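Local coordinates for putative uncharacterized protein (Mycobacterium avium, PDB 2Z6V) that is of uncharacterised function but probably transfers a sulfuryl group from PAPS to an unknown acceptor, and holds palmitic acid in the crystal, at residues Gln74-Asp79 with Leu202-Phe207; Trp138-Pro143 with Met192-Gln197; Ser65-Pro70 with Glu297-Thr302. All blocks are in the same frame, centred on the assembly; numbering follows the deposited sequence.

In the fold
The fold is the α/β sulfotransferase type, with a five-stranded parallel sheet surrounded by helices. Along the chain, contact 3 (65-70 with 297-302) spans contact 1 (74-79 with 202-207), which in turn spans contact 2 (138-143 with 192-197). The centre of contact 1 lies about 14 Å from the centres of the other two, whose own centres are about 27 Å apart. Helix 70-96 carries one side of contact 1, begins at the end of segment 65-70 and reaches Pro143 and Gln197 of contact 2. Trp204 (to Asn196) and Met192 (on Leu202 and Ser203) join contacts 1 and 2, and Phe68 joins contacts 1 and 3. Segments 202-207 and 192-197 both line the bound palmitic acid.

Contact 1: residues Gln74-Asp79 with Leu202-Phe207; sequences QRVLDD and LSWDSF. With PLM (palmitic acid), chain C.
Trp204 reaches across to helix 70-96 with the six-membered end of its indole, and Phe207, three residues on, meets the same helix; Trp204 touches Val76 and Asp79, Phe207 touches Val76. The indole comes in edge first: Trp204 CH2 lies 3.8 Å from Asp79 C, and that carbonyl carbon is near the ring plane. Asp79 CB is almost as close to the same corner. One turn earlier, Val76 CG1 is 4.3 Å from Trp204 CZ3. Because Trp204 CG stands anti to its carbonyl carbon (chi1 -74°), the ring extends to the helix although its first bond does not aim there. The second methyl of Val76 goes to the other aromatic residue, with Val76 CG2 4.3 Å from Phe207 CB.

No hydrogen bond joins the two segments, and some polar groups pair within each. Asp79 OD2 sits 3.1 Å from Arg75 NH1, but well out of the guanidinium plane, which makes this a purely electrostatic pairing. In the facing turn Ser206 OG donates to Ser203 O over 2.7 Å, and Ser206 N donates to the same oxygen, a double grip that ties the turn together.

Away from helix 70-96 the turn borders the palmitic acid. Leu202 CG is anti to the backbone N (chi1 -170°), and its methyl CD2 lies 3.7 Å from the C4 carbon of the fatty acid. Gln311 NE2 hydrogen-bonds to the ligand and weakly to Asp205 OD2.

The indole N-H of Trp204 bonds to Asn196 O, and its rings meet Phe199. Ile58 of helix 50-64 touches both Val76 and Trp204, while helix 287-293 contributes Pro289 against Phe207 and Leu292 against Arg75.

Contact 2: residues Trp138-Pro143 with Met192-Gln197; sequences WQCVHP and MFIHNQ. With PLM (palmitic acid), chain C.
Cys140 meets Phe193 in the buried interior of the sulfotransferase α/β fold, where the loop after edge strand 132-134 packs on the short helix 192-195. The nearest atoms are the two beta carbons, with Cys140 CB 3.6 Å from Phe193 CB. Cys140 SG, anti to its carbonyl carbon (chi1 -71°), lies alongside at 3.7 Å from Phe193 CB and 4.3 Å from Ile194 CG1. The phenyl ring of Phe193 leads away from this meeting point, so the contact rests on the root of the side chain and not on its ring.

A second shell holds both backbones in place. Trp138 O accepts from His142 N and Val141 N on the same face of its carbonyl plane, closing the turn that presents Cys140. Helix 224-238 supplies Tyr233, whose hydroxyl bonds to Gln139 O and whose side chain touches Pro143 and Ile194. From helix 70-96, Arg86 bonds to Val141 O and Arg87 to Gln197 O. At the start of helix 192-195, Met192 borders the fatty acid, its CG 3.7 Å from the C9 carbon of palmitic acid.

Gln197 fastens the turn that carries Phe193: its OE1 is bonded to the hydroxyl of Tyr229, while its NE2 donates to Phe193 O over 2.8 Å, reaching a lone pair in the carbonyl plane.

Contact 3: residues Ser65-Pro70 with Glu297-Thr302; sequences SPVFTP and ELLDQT
Val67 fills the close-packed part of this contact, one methyl to each of two consecutive leucines. Val67 CG1 lies 4.0 Å from Leu299 CD2, and Val67 CG2 is 4.1 Å from Leu298 CB. The valine is held with CG1 anti to the backbone N (chi1 -179°), which leaves CG2 beside that nitrogen and spreads the methyls over both partners. The two leucines come at it differently: the side chains of Val67 and Leu298 slide past each other in opposite directions, whereas Leu299 crosses Val67 at about a right angle. Leu298 reaches past the methyls to the main chain as well, its CD1 3.8 Å from Val67 CA and 3.9 Å from Pro66 O.

The outer side is looser. Leu298 is largely exposed despite this overlap, and Pro66, also exposed, lends little beyond its carbonyl oxygen. No hydrogen bond crosses between the segments, so they meet through van der Waals packing. Their polar bonds are local. Ser65 OG accepts weakly from Val67 N, 3.4 Å away, in an ST turn just after helix 50-64. On the other segment Asp300 is the N-cap of helix 301-326: its OD1 accepts from Thr302 N at 3.1 Å, approached from above the carboxylate plane, 65° out of it.

The loop 65-70 links helix 50-64 to helix 70-96, and the segment 297-302 leads from helix 287-293 into helix 301-326, so the contact brings two interhelical connections together at the surface. Backbone hydrogen bonds of Val67 with Asn295 and of Thr69 with Val293 continue the join toward helix 287-293. Leu299 rests on Gln290 of that helix, while Phe68 turns inward onto Val293, Leu208 and Pro209.

Contact 1: residues Gln74-Asp79 with Leu202-Phe207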
loop_
_atom_site.group_PDB
_atom_site.type_symbol
_atom_site.label_atom_id
_atom_site.label_comp_id
_atom_site.label_asym_id
_atom_site.label_seq_id
_atom_site.Cartn_x
_atom_site.Cartn_y
_atom_site.Cartn_z
ATOM N N GLN A 74 10.800 3.850 19.610
ATOM C CA GLN A 74 10.752 5.257 19.238
ATOM C C GLN A 74 10.413 5.418 17.768
ATOM O O GLN A 74 9.604 6.264 17.398
ATOM C CB GLN A 74 12.090 5.930 19.535
ATOM C CG GLN A 74 12.452 5.928 21.010
ATOM C CD GLN A 74 13.787 6.587 21.280
ATOM O OE1 GLN A 74 13.950 7.794 21.079
ATOM N NE2 GLN A 74 14.757 5.795 21.729
ATOM N N ARG A 75 11.037 4.603 16.929
ATOM C CA ARG A 75 10.791 4.643 15.498
ATOM C C ARG A 75 9.299 4.435 15.164
ATOM O O ARG A 75 8.697 5.230 14.436
ATOM C CB ARG A 75 11.652 3.578 14.829
ATOM C CG ARG A 75 11.204 3.155 13.457
ATOM C CD ARG A 75 11.503 4.166 12.378
ATOM N NE ARG A 75 11.738 3.433 11.138
ATOM C CZ ARG A 75 11.475 3.886 9.917
ATOM N NH1 ARG A 75 10.954 5.096 9.745
ATOM N NH2 ARG A 75 11.725 3.113 8.866
ATOM N N VAL A 76 8.701 3.376 15.704
ATOM C CA VAL A 76 7.295 3.104 15.454
ATOM C C VAL A 76 6.406 4.231 15.962
ATOM O O VAL A 76 5.458 4.634 15.286
ATOM C CB VAL A 76 6.837 1.797 16.120
ATOM C CG1 VAL A 76 5.363 1.564 15.835
ATOM C CG2 VAL A 76 7.660 0.639 15.606
ATOM N N LEU A 77 6.702 4.735 17.154
ATOM C CA LEU A 77 5.912 5.819 17.723
ATOM C C LEU A 77 6.108 7.108 16.927
ATOM O O LEU A 77 5.179 7.907 16.778
ATOM C CB LEU A 77 6.292 6.038 19.191
ATOM C CG LEU A 77 5.818 4.949 20.158
ATOM C CD1 LEU A 77 6.479 5.141 21.520
ATOM C CD2 LEU A 77 4.296 5.005 20.276
ATOM N N ASP A 78 7.314 7.312 16.410
ATOM C CA ASP A 78 7.591 8.503 15.619
ATOM C C ASP A 78 6.798 8.449 14.312
ATOM O O ASP A 78 6.252 9.461 13.858
ATOM C CB ASP A 78 9.087 8.618 15.311
ATOM C CG ASP A 78 9.442 9.952 14.677
ATOM O OD1 ASP A 78 9.128 10.999 15.290
ATOM O OD2 ASP A 78 10.025 9.956 13.567
ATOM N N ASP A 79 6.734 7.265 13.710
ATOM C CA ASP A 79 5.990 7.101 12.471
ATOM C C ASP A 79 4.484 7.280 12.709
ATOM O O ASP A 79 3.783 7.885 11.896
ATOM C CB ASP A 79 6.268 5.722 11.856
ATOM C CG ASP A 79 7.658 5.625 11.236
ATOM O OD1 ASP A 79 8.101 6.610 10.608
ATOM O OD2 ASP A 79 8.305 4.563 11.358
ATOM N N LEU A 202 -2.572 -2.718 7.003
ATOM C CA LEU A 202 -1.748 -3.884 7.231
ATOM C C LEU A 202 -0.250 -3.593 7.387
ATOM O O LEU A 202 0.485 -4.437 7.885
ATOM C CB LEU A 202 -1.978 -4.880 6.091
ATOM C CG LEU A 202 -1.403 -6.289 6.196
ATOM C CD1 LEU A 202 -1.887 -6.966 7.479
ATOM C CD2 LEU A 202 -1.828 -7.082 4.964
ATOM N N SER A 203 0.211 -2.411 6.983
ATOM C CA SER A 203 1.635 -2.108 7.091
ATOM C C SER A 203 2.119 -2.034 8.532
ATOM O O SER A 203 3.267 -2.378 8.817
ATOM C CB SER A 203 1.977 -0.799 6.378
ATOM O OG SER A 203 1.362 0.312 6.997
ATOM N N TRP A 204 1.257 -1.588 9.440
ATOM C CA TRP A 204 1.637 -1.488 10.843
ATOM C C TRP A 204 2.030 -2.843 11.431
ATOM O O TRP A 204 2.920 -2.922 12.283
ATOM C CB TRP A 204 0.493 -0.896 11.663
ATOM C CG TRP A 204 0.315 0.568 11.451
ATOM C CD1 TRP A 204 -0.796 1.202 10.966
ATOM C CD2 TRP A 204 1.278 1.591 11.713
ATOM N NE1 TRP A 204 -0.580 2.556 10.910
ATOM C CE2 TRP A 204 0.685 2.824 11.361
ATOM C CE3 TRP A 204 2.588 1.587 12.211
ATOM C CZ2 TRP A 204 1.357 4.047 11.490
ATOM C CZ3 TRP A 204 3.260 2.807 12.338
ATOM C CH2 TRP A 204 2.641 4.019 11.978
ATOM N N ASP A 205 1.374 -3.904 10.967
ATOM C CA ASP A 205 1.647 -5.246 11.468
ATOM C C ASP A 205 3.053 -5.746 11.171
ATOM O O ASP A 205 3.566 -6.613 11.877
ATOM C CB ASP A 205 0.643 -6.255 10.905
ATOM C CG ASP A 205 0.866 -7.656 11.454
ATOM O OD1 ASP A 205 0.587 -7.873 12.658
ATOM O OD2 ASP A 205 1.332 -8.532 10.689
ATOM N N SER A 206 3.682 -5.217 10.127
ATOM C CA SER A 206 5.023 -5.670 9.800
ATOM C C SER A 206 6.031 -5.042 10.760
ATOM O O SER A 206 7.198 -5.418 10.779
ATOM C CB SER A 206 5.367 -5.338 8.345
ATOM O OG SER A 206 5.291 -3.953 8.105
ATOM N N PHE A 207 5.569 -4.090 11.564
ATOM C CA PHE A 207 6.425 -3.432 12.542
ATOM C C PHE A 207 6.105 -3.962 13.931
ATOM O O PHE A 207 6.630 -3.462 14.923
ATOM C CB PHE A 207 6.212 -1.916 12.512
ATOM C CG PHE A 207 6.874 -1.236 11.355
ATOM C CD1 PHE A 207 8.229 -0.947 11.390
ATOM C CD2 PHE A 207 6.158 -0.940 10.204
ATOM C CE1 PHE A 207 8.865 -0.372 10.283
ATOM C CE2 PHE A 207 6.780 -0.370 9.097
ATOM C CZ PHE A 207 8.133 -0.086 9.132
HETATM C C1 PLM C . 2.294 -6.841 7.523
HETATM O O1 PLM C . 1.936 -7.764 8.287
HETATM O O2 PLM C . 2.471 -5.647 7.848
HETATM C C2 PLM C . 2.544 -7.194 6.054
HETATM C C3 PLM C . 1.379 -7.996 5.471
HETATM C C4 PLM C . 1.537 -8.250 3.971
HETATM C C5 PLM C . 1.588 -6.942 3.177
HETATM C C6 PLM C . 2.979 -6.306 3.215
HETATM C C7 PLM C . 2.919 -4.869 2.695
HETATM C C8 PLM C . 2.253 -3.951 3.721
HETATM C C9 PLM C . 1.343 -2.946 3.015
HETATM C CA PLM C . 2.081 -2.213 1.893
HETATM C CB PLM C . 1.101 -1.601 0.888
HETATM C CC PLM C . 0.172 -2.685 0.342
HETATM C CD PLM C . -0.955 -2.988 1.332
HETATM C CE PLM C . -1.580 -4.366 1.099
HETATM C CF PLM C . -0.551 -5.464 1.377
HETATM C CG PLM C . -1.172 -6.859 1.297
#

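Contact 2: residues Trp138-Pro143 with Met192-Gln197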
loop_
_atom_site.group_PDB
_atom_site.type_symbol
_atom_site.label_atom_id
_atom_site.label_comp_id
_atom_site.label_asym_id
_atom_site.label_seq_id
_atom_site.Cartn_x
_atom_site.Cartn_y
_atom_site.Cartn_z
ATOM N N TRP A 138 5.219 11.457 -2.039
ATOM C CA TRP A 138 5.357 12.690 -1.280
ATOM C C TRP A 138 4.021 13.208 -0.771
ATOM O O TRP A 138 3.976 13.955 0.206
ATOM C CB TRP A 138 6.080 13.779 -2.082
ATOM C CG TRP A 138 5.290 14.503 -3.140
ATOM C CD1 TRP A 138 5.209 14.190 -4.474
ATOM C CD2 TRP A 138 4.549 15.720 -2.972
ATOM N NE1 TRP A 138 4.475 15.143 -5.141
ATOM C CE2 TRP A 138 4.059 16.093 -4.245
ATOM C CE3 TRP A 138 4.255 16.534 -1.869
ATOM C CZ2 TRP A 138 3.293 17.248 -4.446
ATOM C CZ3 TRP A 138 3.489 17.689 -2.069
ATOM C CH2 TRP A 138 3.019 18.033 -3.349
ATOM N N GLN A 139 2.932 12.801 -1.418
ATOM C CA GLN A 139 1.603 13.234 -0.998
ATOM C C GLN A 139 1.141 12.435 0.214
ATOM O O GLN A 139 0.099 12.725 0.809
ATOM C CB GLN A 139 0.604 13.095 -2.148
ATOM C CG GLN A 139 0.992 13.925 -3.353
ATOM C CD GLN A 139 0.083 13.691 -4.528
ATOM O OE1 GLN A 139 -0.260 12.545 -4.843
ATOM N NE2 GLN A 139 -0.313 14.773 -5.196
ATOM N N CYS A 140 1.924 11.425 0.580
ATOM C CA CYS A 140 1.612 10.621 1.746
ATOM C C CYS A 140 2.522 11.024 2.904
ATOM O O CYS A 140 2.468 10.441 3.984
ATOM C CB CYS A 140 1.764 9.143 1.419
ATOM S SG CYS A 140 0.466 8.554 0.315
ATOM N N VAL A 141 3.355 12.031 2.665
ATOM C CA VAL A 141 4.257 12.557 3.674
ATOM C C VAL A 141 3.821 13.989 4.005
ATOM O O VAL A 141 3.642 14.341 5.172
ATOM C CB VAL A 141 5.724 12.562 3.171
ATOM C CG1 VAL A 141 6.632 13.301 4.162
ATOM C CG2 VAL A 141 6.200 11.135 2.995
ATOM N N HIS A 142 3.639 14.804 2.972
ATOM C CA HIS A 142 3.209 16.193 3.149
ATOM C C HIS A 142 2.039 16.514 2.216
ATOM O O HIS A 142 2.203 17.238 1.235
ATOM C CB HIS A 142 4.368 17.142 2.860
ATOM C CG HIS A 142 5.553 16.925 3.743
ATOM N ND1 HIS A 142 5.448 16.817 5.114
ATOM C CD2 HIS A 142 6.872 16.815 3.456
ATOM C CE1 HIS A 142 6.651 16.651 5.633
ATOM N NE2 HIS A 142 7.533 16.647 4.649
ATOM N N PRO A 143 0.838 15.999 2.529
ATOM C CA PRO A 143 -0.360 16.223 1.707
ATOM C C PRO A 143 -0.886 17.655 1.588
ATOM O O PRO A 143 -1.300 18.075 0.506
ATOM C CB PRO A 143 -1.392 15.293 2.346
ATOM C CG PRO A 143 -1.017 15.344 3.793
ATOM C CD PRO A 143 0.500 15.226 3.740
ATOM N N MET A 192 -1.968 2.418 1.130
ATOM C CA MET A 192 -1.597 2.001 2.473
ATOM C C MET A 192 -1.119 3.200 3.279
ATOM O O MET A 192 -1.403 3.308 4.471
ATOM C CB MET A 192 -0.486 0.951 2.406
ATOM C CG MET A 192 -0.038 0.407 3.752
ATOM S SD MET A 192 -1.390 -0.301 4.711
ATOM C CE MET A 192 -1.573 -1.873 3.984
ATOM N N PHE A 193 -0.424 4.115 2.615
ATOM C CA PHE A 193 0.094 5.293 3.296
ATOM C C PHE A 193 -0.902 6.413 3.517
ATOM O O PHE A 193 -0.532 7.500 3.951
ATOM C CB PHE A 193 1.349 5.773 2.581
ATOM C CG PHE A 193 2.369 4.693 2.444
ATOM C CD1 PHE A 193 2.944 4.132 3.578
ATOM C CD2 PHE A 193 2.648 4.134 1.198
ATOM C CE1 PHE A 193 3.773 3.019 3.480
ATOM C CE2 PHE A 193 3.472 3.024 1.085
ATOM C CZ PHE A 193 4.036 2.460 2.230
ATOM N N ILE A 194 -2.164 6.143 3.189
ATOM C CA ILE A 194 -3.252 7.072 3.461
ATOM C C ILE A 194 -3.954 6.357 4.613
ATOM O O ILE A 194 -4.225 6.943 5.658
ATOM C CB ILE A 194 -4.243 7.214 2.288
ATOM C CG1 ILE A 194 -3.733 8.256 1.290
ATOM C CG2 ILE A 194 -5.614 7.646 2.810
ATOM C CD1 ILE A 194 -4.606 8.370 0.079
ATOM N N HIS A 195 -4.190 5.064 4.408
ATOM C CA HIS A 195 -4.845 4.204 5.383
ATOM C C HIS A 195 -4.167 4.129 6.759
ATOM O O HIS A 195 -4.835 4.162 7.781
ATOM C CB HIS A 195 -4.984 2.777 4.818
ATOM C CG HIS A 195 -6.018 2.642 3.740
ATOM N ND1 HIS A 195 -6.610 1.437 3.428
ATOM C CD2 HIS A 195 -6.547 3.550 2.889
ATOM C CE1 HIS A 195 -7.459 1.607 2.431
ATOM N NE2 HIS A 195 -7.438 2.881 2.083
ATOM N N ASN A 196 -2.846 4.010 6.792
ATOM C CA ASN A 196 -2.156 3.922 8.069
ATOM C C ASN A 196 -2.401 5.173 8.910
ATOM O O ASN A 196 -2.171 5.166 10.124
ATOM C CB ASN A 196 -0.656 3.680 7.857
ATOM C CG ASN A 196 0.060 4.888 7.299
ATOM O OD1 ASN A 196 -0.571 5.839 6.828
ATOM N ND2 ASN A 196 1.389 4.856 7.334
ATOM N N GLN A 197 -2.895 6.235 8.276
ATOM C CA GLN A 197 -3.197 7.479 8.987
ATOM C C GLN A 197 -4.486 7.332 9.801
ATOM O O GLN A 197 -4.876 8.238 10.549
ATOM C CB GLN A 197 -3.339 8.643 8.009
ATOM C CG GLN A 197 -2.033 9.096 7.370
ATOM C CD GLN A 197 -2.249 10.097 6.252
ATOM O OE1 GLN A 197 -2.996 11.066 6.403
ATOM N NE2 GLN A 197 -1.590 9.869 5.121
HETATM C C1 PLM C . 2.294 -6.841 7.523
HETATM O O1 PLM C . 1.936 -7.764 8.287
HETATM O O2 PLM C . 2.471 -5.647 7.848
HETATM C C2 PLM C . 2.544 -7.194 6.054
HETATM C C3 PLM C . 1.379 -7.996 5.471
HETATM C C4 PLM C . 1.537 -8.250 3.971
HETATM C C5 PLM C . 1.588 -6.942 3.177
HETATM C C6 PLM C . 2.979 -6.306 3.215
HETATM C C7 PLM C . 2.919 -4.869 2.695
HETATM C C8 PLM C . 2.253 -3.951 3.721
HETATM C C9 PLM C . 1.343 -2.946 3.015
HETATM C CA PLM C . 2.081 -2.213 1.893
HETATM C CB PLM C . 1.101 -1.601 0.888
HETATM C CC PLM C . 0.172 -2.685 0.342
HETATM C CD PLM C . -0.955 -2.988 1.332
HETATM C CE PLM C . -1.580 -4.366 1.099
HETATM C CF PLM C . -0.551 -5.464 1.377
HETATM C CG PLM C . -1.172 -6.859 1.297
#

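Contact 3: residues Ser65-Pro70 with Glu297-Thr302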
loop_
_atom_site.group_PDB
_atom_site.type_symbol
_atom_site.label_atom_id
_atom_site.label_comp_id
_atom_site.label_asym_id
_atom_site.label_seq_id
_atom_site.Cartn_x
_atom_site.Cartn_y
_atom_site.Cartn_z
ATOM N N SER A 65 5.727 -5.236 24.564
ATOM C CA SER A 65 6.549 -6.275 23.954
ATOM C C SER A 65 8.045 -6.070 24.137
ATOM O O SER A 65 8.573 -4.977 23.911
ATOM C CB SER A 65 6.246 -6.410 22.465
ATOM O OG SER A 65 7.012 -7.462 21.904
ATOM N N PRO A 66 8.748 -7.134 24.561
ATOM C CA PRO A 66 10.195 -7.118 24.788
ATOM C C PRO A 66 10.994 -7.313 23.506
ATOM O O PRO A 66 12.207 -7.108 23.494
ATOM C CB PRO A 66 10.398 -8.269 25.764
ATOM C CG PRO A 66 9.386 -9.262 25.286
ATOM C CD PRO A 66 8.160 -8.389 25.070
ATOM N N VAL A 67 10.326 -7.714 22.429
ATOM C CA VAL A 67 11.025 -7.930 21.168
ATOM C C VAL A 67 11.516 -6.626 20.529
ATOM O O VAL A 67 12.401 -6.639 19.676
ATOM C CB VAL A 67 10.134 -8.681 20.176
ATOM C CG1 VAL A 67 10.884 -8.921 18.874
ATOM C CG2 VAL A 67 9.703 -9.997 20.788
ATOM N N PHE A 68 10.946 -5.504 20.955
ATOM C CA PHE A 68 11.327 -4.201 20.425
ATOM C C PHE A 68 12.649 -3.680 20.960
ATOM O O PHE A 68 12.977 -3.851 22.134
ATOM C CB PHE A 68 10.248 -3.153 20.732
ATOM C CG PHE A 68 9.073 -3.193 19.805
ATOM C CD1 PHE A 68 9.244 -2.993 18.439
ATOM C CD2 PHE A 68 7.794 -3.426 20.296
ATOM C CE1 PHE A 68 8.158 -3.025 17.575
ATOM C CE2 PHE A 68 6.700 -3.459 19.439
ATOM C CZ PHE A 68 6.883 -3.258 18.075
ATOM N N THR A 69 13.402 -3.035 20.081
ATOM C CA THR A 69 14.668 -2.416 20.439
ATOM C C THR A 69 14.244 -1.073 21.005
ATOM O O THR A 69 13.250 -0.504 20.556
ATOM C CB THR A 69 15.525 -2.163 19.186
ATOM O OG1 THR A 69 16.110 -3.395 18.750
ATOM C CG2 THR A 69 16.615 -1.152 19.471
ATOM N N PRO A 70 14.960 -0.549 22.011
ATOM C CA PRO A 70 14.522 0.756 22.522
ATOM C C PRO A 70 14.391 1.759 21.375
ATOM O O PRO A 70 13.520 2.627 21.379
ATOM C CB PRO A 70 15.621 1.130 23.518
ATOM C CG PRO A 70 16.812 0.325 23.053
ATOM C CD PRO A 70 16.196 -0.990 22.677
ATOM N N GLU A 297 16.636 -12.000 17.096
ATOM C CA GLU A 297 16.901 -13.317 17.673
ATOM C C GLU A 297 15.709 -13.840 18.468
ATOM O O GLU A 297 15.613 -15.031 18.743
ATOM C CB GLU A 297 18.141 -13.295 18.567
ATOM C CG GLU A 297 18.098 -12.283 19.691
ATOM C CD GLU A 297 18.710 -10.961 19.286
ATOM O OE1 GLU A 297 19.880 -10.971 18.833
ATOM O OE2 GLU A 297 18.028 -9.921 19.425
ATOM N N LEU A 298 14.798 -12.951 18.834
ATOM C CA LEU A 298 13.621 -13.361 19.581
ATOM C C LEU A 298 12.506 -13.793 18.625
ATOM O O LEU A 298 11.452 -14.262 19.050
ATOM C CB LEU A 298 13.147 -12.210 20.469
ATOM C CG LEU A 298 14.145 -11.743 21.534
ATOM C CD1 LEU A 298 13.567 -10.570 22.304
ATOM C CD2 LEU A 298 14.455 -12.890 22.486
ATOM N N LEU A 299 12.753 -13.645 17.327
ATOM C CA LEU A 299 11.772 -14.010 16.311
ATOM C C LEU A 299 11.960 -15.426 15.782
ATOM O O LEU A 299 13.081 -15.921 15.691
ATOM C CB LEU A 299 11.849 -13.041 15.133
ATOM C CG LEU A 299 11.497 -11.578 15.381
ATOM C CD1 LEU A 299 11.682 -10.815 14.087
ATOM C CD2 LEU A 299 10.062 -11.455 15.872
ATOM N N ASP A 300 10.852 -16.066 15.431
ATOM C CA ASP A 300 10.877 -17.411 14.880
ATOM C C ASP A 300 10.356 -17.324 13.444
ATOM O O ASP A 300 9.159 -17.116 13.220
ATOM C CB ASP A 300 9.999 -18.343 15.728
ATOM C CG ASP A 300 9.848 -19.734 15.118
ATOM O OD1 ASP A 300 10.697 -20.124 14.285
ATOM O OD2 ASP A 300 8.881 -20.440 15.482
ATOM N N GLN A 301 11.264 -17.469 12.477
ATOM C CA GLN A 301 10.916 -17.386 11.057
ATOM C C GLN A 301 9.997 -18.500 10.581
ATOM O O GLN A 301 9.318 -18.365 9.560
ATOM C CB GLN A 301 12.184 -17.363 10.194
ATOM C CG GLN A 301 13.012 -16.097 10.361
ATOM C CD GLN A 301 12.258 -14.837 9.956
ATOM O OE1 GLN A 301 12.619 -13.730 10.361
ATOM N NE2 GLN A 301 11.216 -14.998 9.149
ATOM N N THR A 302 9.976 -19.604 11.316
ATOM C CA THR A 302 9.117 -20.717 10.952
ATOM C C THR A 302 7.688 -20.328 11.296
ATOM O O THR A 302 6.742 -20.745 10.630
ATOM C CB THR A 302 9.498 -21.991 11.720
ATOM O OG1 THR A 302 10.862 -22.330 11.434
ATOM C CG2 THR A 302 8.593 -23.142 11.313
#